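Local coordinates for ureidoglycolate hydrolase (Arabidopsis thaliana, PDB 4PXE), which hydrolyses (S)-ureidoglycolate to glyoxylate, ammonium and carbon dioxide, using two manganese ions per subunit in the last step of plant purine breakdown, at residues Ala232-Glu237 and Leu302-Arg307; Lys269-Ser274 and Asn315-Lys320. All coordinates share one frame; numbering follows the deposited sequence.

Contact 1: residues Ala232-Glu237 and Leu302-Arg307; sequences ASLKVE and LEIDTR. With GLV (glyoxylic acid), chain E.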
loop_
_atom_site.group_PDB
_atom_site.type_symbol
_atom_site.label_atom_id
_atom_site.label_comp_id
_atom_site.label_asym_id
_atom_site.label_seq_id
_atom_site.Cartn_x
_atom_site.Cartn_y
_atom_site.Cartn_z
ATOM N N ALA A 232 14.434 9.860 15.612
ATOM C CA ALA A 232 13.122 10.501 15.522
ATOM C C ALA A 232 12.298 9.896 14.397
ATOM O O ALA A 232 12.846 9.333 13.448
ATOM C CB ALA A 232 13.264 12.010 15.311
ATOM N N SER A 233 10.981 10.023 14.499
ATOM C CA SER A 233 10.129 9.614 13.392
ATOM C C SER A 233 8.932 10.545 13.263
ATOM O O SER A 233 8.460 11.117 14.248
ATOM C CB SER A 233 9.684 8.159 13.522
ATOM O OG SER A 233 8.677 8.017 14.490
ATOM N N LEU A 234 8.475 10.704 12.024
ATOM C CA LEU A 234 7.408 11.628 11.685
ATOM C C LEU A 234 6.352 10.906 10.856
ATOM O O LEU A 234 6.678 10.033 10.052
ATOM C CB LEU A 234 7.964 12.773 10.833
ATOM C CG LEU A 234 9.313 13.416 11.164
ATOM C CD1 LEU A 234 9.702 14.426 10.100
ATOM C CD2 LEU A 234 9.233 14.090 12.518
ATOM N N LYS A 235 5.092 11.278 11.058
ATOM C CA LYS A 235 3.998 10.861 10.183
ATOM C C LYS A 235 3.432 12.102 9.510
ATOM O O LYS A 235 3.121 13.086 10.182
ATOM C CB LYS A 235 2.879 10.212 10.988
ATOM C CG LYS A 235 3.059 8.744 11.280
ATOM C CD LYS A 235 1.700 8.062 11.429
ATOM C CE LYS A 235 0.912 8.627 12.607
ATOM N NZ LYS A 235 -0.428 7.973 12.733
ATOM N N VAL A 236 3.275 12.048 8.190
ATOM C CA VAL A 236 2.793 13.187 7.426
ATOM C C VAL A 236 1.697 12.744 6.477
ATOM O O VAL A 236 1.807 11.703 5.820
ATOM C CB VAL A 236 3.936 13.836 6.620
ATOM C CG1 VAL A 236 3.450 15.066 5.873
ATOM C CG2 VAL A 236 5.099 14.203 7.549
ATOM N N GLU A 237 0.623 13.524 6.417
ATOM C CA GLU A 237 -0.418 13.286 5.427
ATOM C C GLU A 237 -0.775 14.552 4.670
ATOM O O GLU A 237 -0.841 15.643 5.247
ATOM C CB GLU A 237 -1.670 12.673 6.065
ATOM C CG GLU A 237 -1.404 11.320 6.708
ATOM C CD GLU A 237 -2.667 10.548 7.036
ATOM O OE1 GLU A 237 -3.757 11.163 7.105
ATOM O OE2 GLU A 237 -2.564 9.315 7.224
ATOM N N LEU A 302 2.995 9.514 4.525
ATOM C CA LEU A 302 4.429 9.219 4.602
ATOM C C LEU A 302 4.821 8.955 6.033
ATOM O O LEU A 302 4.314 9.597 6.953
ATOM C CB LEU A 302 5.280 10.403 4.149
ATOM C CG LEU A 302 5.082 10.999 2.771
ATOM C CD1 LEU A 302 4.001 12.064 2.861
ATOM C CD2 LEU A 302 6.393 11.573 2.237
ATOM N N GLU A 303 5.752 8.027 6.224
ATOM C CA GLU A 303 6.379 7.860 7.526
ATOM C C GLU A 303 7.876 7.997 7.326
ATOM O O GLU A 303 8.474 7.325 6.475
ATOM C CB GLU A 303 5.985 6.529 8.171
ATOM C CG GLU A 303 4.482 6.389 8.247
ATOM C CD GLU A 303 4.011 5.220 9.082
ATOM O OE1 GLU A 303 4.780 4.720 9.932
ATOM O OE2 GLU A 303 2.851 4.803 8.891
ATOM N N ILE A 304 8.463 8.898 8.110
ATOM C CA ILE A 304 9.818 9.376 7.905
ATOM C C ILE A 304 10.657 9.071 9.133
ATOM O O ILE A 304 10.233 9.337 10.253
ATOM C CB ILE A 304 9.809 10.900 7.682
ATOM C CG1 ILE A 304 8.919 11.254 6.478
ATOM C CG2 ILE A 304 11.222 11.428 7.477
ATOM C CD1 ILE A 304 8.646 12.759 6.310
ATOM N N ASP A 305 11.842 8.502 8.910
ATOM C CA ASP A 305 12.778 8.154 9.976
ATOM C C ASP A 305 13.965 9.093 9.807
ATOM O O ASP A 305 14.474 9.250 8.708
ATOM C CB ASP A 305 13.200 6.687 9.794
ATOM C CG ASP A 305 14.244 6.238 10.793
ATOM O OD1 ASP A 305 15.413 6.661 10.679
ATOM O OD2 ASP A 305 13.897 5.432 11.669
ATOM N N THR A 306 14.408 9.741 10.882
ATOM C CA THR A 306 15.623 10.553 10.775
ATOM C C THR A 306 16.410 10.521 12.077
ATOM O O THR A 306 15.829 10.495 13.164
ATOM C CB THR A 306 15.340 12.005 10.283
ATOM O OG1 THR A 306 16.573 12.667 9.961
ATOM C CG2 THR A 306 14.553 12.810 11.303
ATOM N N ARG A 307 17.733 10.459 11.952
ATOM C CA ARG A 307 18.602 10.286 13.127
ATOM C C ARG A 307 19.938 10.973 12.934
ATOM O O ARG A 307 20.355 11.256 11.815
ATOM C CB ARG A 307 18.881 8.794 13.418
ATOM C CG ARG A 307 17.735 7.848 13.055
ATOM C CD ARG A 307 18.090 6.407 13.320
ATOM N NE ARG A 307 17.074 5.548 12.713
ATOM C CZ ARG A 307 16.952 4.247 12.958
ATOM N NH1 ARG A 307 17.801 3.638 13.786
ATOM N NH2 ARG A 307 16.002 3.539 12.362
HETATM C C1 GLV E . 15.413 -0.491 15.062
HETATM O O1 GLV E . 16.119 -0.832 16.205
HETATM C C2 GLV E . 16.034 0.602 14.266
HETATM O O2 GLV E . 17.126 1.116 14.671
HETATM O O3 GLV E . 15.473 1.000 13.202
HETATM O O HOH W 1 14.261 6.907 14.085
#
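Leu234 and Ile304 face each other as an antiparallel hydrogen-bonded pair, Leu234 N giving to Ile304 O at 2.8 Å and Ile304 N to Leu234 O at 2.9 Å. Both side chains rise from the same face of the sheet and meet at their roots, CB of Leu234 lying 4.1 Å from CB of Ile304. Ile304 CG1 stands anti to its carbonyl carbon (chi1 -58°), and CD1 beyond it comes 4.0 Å from CG2 of Val236. Ala232, on this face too, pairs with Thr306; its N reaches Thr306 O at 2.9 Å, while its carbonyl O accepts both the N-H of Thr306 and a water that also bonds weakly to Asp305 OD2. Asp305, whose side chain leaves from the other face, is gripped side-on by Arg307, NE using the syn lone pair of OD1 and NH2 meeting OD2. Held this way, the guanidinium offers NH1 to O2 of glyoxylate at 2.8 Å and NH2 to O3 at 2.7 Å; Tyr377 N and Asn294 of the second subunit also hold the ligand. An alanine at Arg307 would probably leave the glyoxylate carboxylate without this pair of donors and Asp305 without the guanidinium described here. Strands 335-344 and 280-289 extend the sheet beyond 232-237 and 302-307 respectively, while helices 256-272 and 311-332 pack on the Leu234 and Ile304 face.

Contact 2: residues Lys269-Ser274 and Asn315-Lys320; sequences KHVLES and NTVIKK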
loop_
_atom_site.group_PDB
_atom_site.type_symbol
_atom_site.label_atom_id
_atom_site.label_comp_id
_atom_site.label_asym_id
_atom_site.label_seq_id
_atom_site.Cartn_x
_atom_site.Cartn_y
_atom_site.Cartn_z
ATOM N N LYS A 269 17.278 15.916 0.766
ATOM C CA LYS A 269 17.978 17.193 0.658
ATOM C C LYS A 269 18.412 17.737 2.018
ATOM O O LYS A 269 19.572 18.127 2.203
ATOM C CB LYS A 269 17.088 18.217 -0.053
ATOM C CG LYS A 269 17.729 19.590 -0.212
ATOM C CD LYS A 269 16.818 20.565 -0.962
ATOM C CE LYS A 269 15.547 20.850 -0.185
ATOM N NZ LYS A 269 14.557 21.634 -0.999
ATOM N N HIS A 270 17.492 17.758 2.976
ATOM C CA HIS A 270 17.797 18.351 4.278
ATOM C C HIS A 270 18.823 17.520 5.047
ATOM O O HIS A 270 19.670 18.064 5.765
ATOM C CB HIS A 270 16.530 18.568 5.109
ATOM C CG HIS A 270 15.566 19.525 4.475
ATOM N ND1 HIS A 270 15.975 20.705 3.891
ATOM C CD2 HIS A 270 14.224 19.465 4.306
ATOM C CE1 HIS A 270 14.922 21.333 3.391
ATOM N NE2 HIS A 270 13.847 20.605 3.634
ATOM N N VAL A 271 18.754 16.203 4.901
ATOM C CA VAL A 271 19.772 15.336 5.496
ATOM C C VAL A 271 21.157 15.689 4.938
ATOM O O VAL A 271 22.108 15.901 5.699
ATOM C CB VAL A 271 19.454 13.836 5.231
ATOM C CG1 VAL A 271 20.651 12.947 5.610
ATOM C CG2 VAL A 271 18.222 13.415 6.005
ATOM N N LEU A 272 21.268 15.770 3.621
ATOM C CA LEU A 272 22.538 16.092 2.971
ATOM C C LEU A 272 23.034 17.495 3.334
ATOM O O LEU A 272 24.241 17.744 3.349
ATOM C CB LEU A 272 22.431 15.910 1.452
ATOM C CG LEU A 272 22.127 14.483 0.974
ATOM C CD1 LEU A 272 22.033 14.425 -0.536
ATOM C CD2 LEU A 272 23.175 13.505 1.482
ATOM N N GLU A 273 22.111 18.407 3.636
ATOM C CA GLU A 273 22.473 19.768 4.044
ATOM C C GLU A 273 23.193 19.833 5.393
ATOM O O GLU A 273 23.784 20.865 5.729
ATOM C CB GLU A 273 21.235 20.674 4.095
ATOM C CG GLU A 273 20.717 21.102 2.732
ATOM C CD GLU A 273 19.331 21.737 2.794
ATOM O OE1 GLU A 273 18.701 21.732 3.876
ATOM O OE2 GLU A 273 18.870 22.240 1.746
ATOM N N SER A 274 23.141 18.757 6.177
ATOM C CA SER A 274 23.767 18.781 7.501
ATOM C C SER A 274 25.289 18.823 7.379
ATOM O O SER A 274 25.980 19.242 8.312
ATOM C CB SER A 274 23.381 17.548 8.318
ATOM O OG SER A 274 24.256 16.475 7.999
ATOM N N ASN A 315 17.631 17.616 15.045
ATOM C CA ASN A 315 16.491 18.510 15.211
ATOM C C ASN A 315 16.373 19.541 14.098
ATOM O O ASN A 315 15.261 19.868 13.689
ATOM C CB ASN A 315 16.530 19.188 16.588
ATOM C CG ASN A 315 16.290 18.212 17.722
ATOM O OD1 ASN A 315 15.870 17.072 17.495
ATOM N ND2 ASN A 315 16.539 18.651 18.956
ATOM N N THR A 316 17.505 20.041 13.606
ATOM C CA THR A 316 17.514 20.965 12.473
ATOM C C THR A 316 16.901 20.301 11.241
ATOM O O THR A 316 16.144 20.928 10.505
ATOM C CB THR A 316 18.931 21.486 12.162
ATOM O OG1 THR A 316 19.379 22.311 13.247
ATOM C CG2 THR A 316 18.958 22.298 10.874
ATOM N N VAL A 317 17.195 19.022 11.040
ATOM C CA VAL A 317 16.605 18.293 9.918
ATOM C C VAL A 317 15.088 18.226 10.071
ATOM O O VAL A 317 14.354 18.476 9.101
ATOM C CB VAL A 317 17.193 16.872 9.773
ATOM C CG1 VAL A 317 16.444 16.101 8.698
ATOM C CG2 VAL A 317 18.668 16.937 9.415
ATOM N N ILE A 318 14.612 17.902 11.270
ATOM C CA ILE A 318 13.173 17.846 11.537
ATOM C C ILE A 318 12.491 19.194 11.274
ATOM O O ILE A 318 11.442 19.248 10.637
ATOM C CB ILE A 318 12.881 17.393 12.974
ATOM C CG1 ILE A 318 13.381 15.967 13.206
ATOM C CG2 ILE A 318 11.386 17.489 13.287
ATOM C CD1 ILE A 318 13.292 15.543 14.655
ATOM N N LYS A 319 13.082 20.279 11.760
ATOM C CA LYS A 319 12.516 21.611 11.517
ATOM C C LYS A 319 12.415 21.917 10.025
ATOM O O LYS A 319 11.399 22.452 9.555
ATOM C CB LYS A 319 13.346 22.690 12.220
ATOM C CG LYS A 319 13.452 22.506 13.722
ATOM C CD LYS A 319 13.981 23.762 14.403
ATOM C CE LYS A 319 14.507 23.463 15.805
ATOM N NZ LYS A 319 15.911 22.957 15.766
ATOM N N LYS A 320 13.461 21.585 9.270
ATOM C CA LYS A 320 13.467 21.825 7.831
ATOM C C LYS A 320 12.412 20.973 7.135
ATOM O O LYS A 320 11.771 21.435 6.196
ATOM C CB LYS A 320 14.837 21.546 7.213
ATOM C CG LYS A 320 15.950 22.508 7.641
ATOM C CD LYS A 320 17.255 22.077 7.010
ATOM C CE LYS A 320 18.369 23.096 7.210
ATOM N NZ LYS A 320 19.606 22.578 6.557
HETATM O O HOH W 2 20.069 20.030 7.692
#
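His270 of helix 256-272, near its C-terminal end, and Val317 of helix 311-332 have the nearest CA atoms across the contact, 5.8 Å apart. The contact rests mainly on the aliphatic chain of Lys320, which crosses the imidazole of His270. Its CB sits over the centre of the ring, 3.5 Å from the centroid and 10° off the normal, a CH-pi contact, and its CD passes 3.6 Å from His270 ND1. Beyond CG the lysine is fully extended, which carries NZ past the ring to Glu273, where it forms a salt bridge with OE1 at 3.0 Å. The same oxygen accepts the N-H of His270 ND1 at 2.9 Å; this bond is almost straight (176°) and lies in the ring plane. The two donors reach OE1 from opposite faces of the carboxylate, so one oxygen of Glu273 joins the 269-274 segment to helix 311-332, and the carboxylate would probably be stabilised in its charged form. NZ has a further partner in a water that donates to the carbonyl O of His270, adding a bridge between the helices. The other ring nitrogen, NE2, is hydrogen-bonded to Ser324 OG, so both ring nitrogens are engaged and the tilt of the ring is fixed. Beside this polar group Val317 CG1 meets Val271 CG2 at 4.2 Å, and Val317 CG2 lies against the carbonyl O of His270. Val271 also packs on Met250 of the second subunit. Two neighbouring helices joined side by side over one face of an antiparallel sheet are characteristic of the two-layer alpha/beta dimerization domain of the M20 peptidase family.

How the contacts relate
Both contacts lie in the dimerization region, their centres 13 Å apart, contact 1 within the sheet and contact 2 between the two helices that pack on it. Their segments alternate along the chain: 232-237, then 269-274, 302-307 and 315-320, with strand 295-308 leading directly into helix 311-332. The layers touch where Ile318 CD1 comes 3.6 Å from Ala232 CB and where Val317 CG1 comes 3.7 Å from Thr306 OG1. The helices are therefore packed directly on the sheet. Each contact also meets the second subunit, and strand 295-308 carries a glyoxylate-binding arginine near its C-terminal end, linking the dimer-forming domain to the active site.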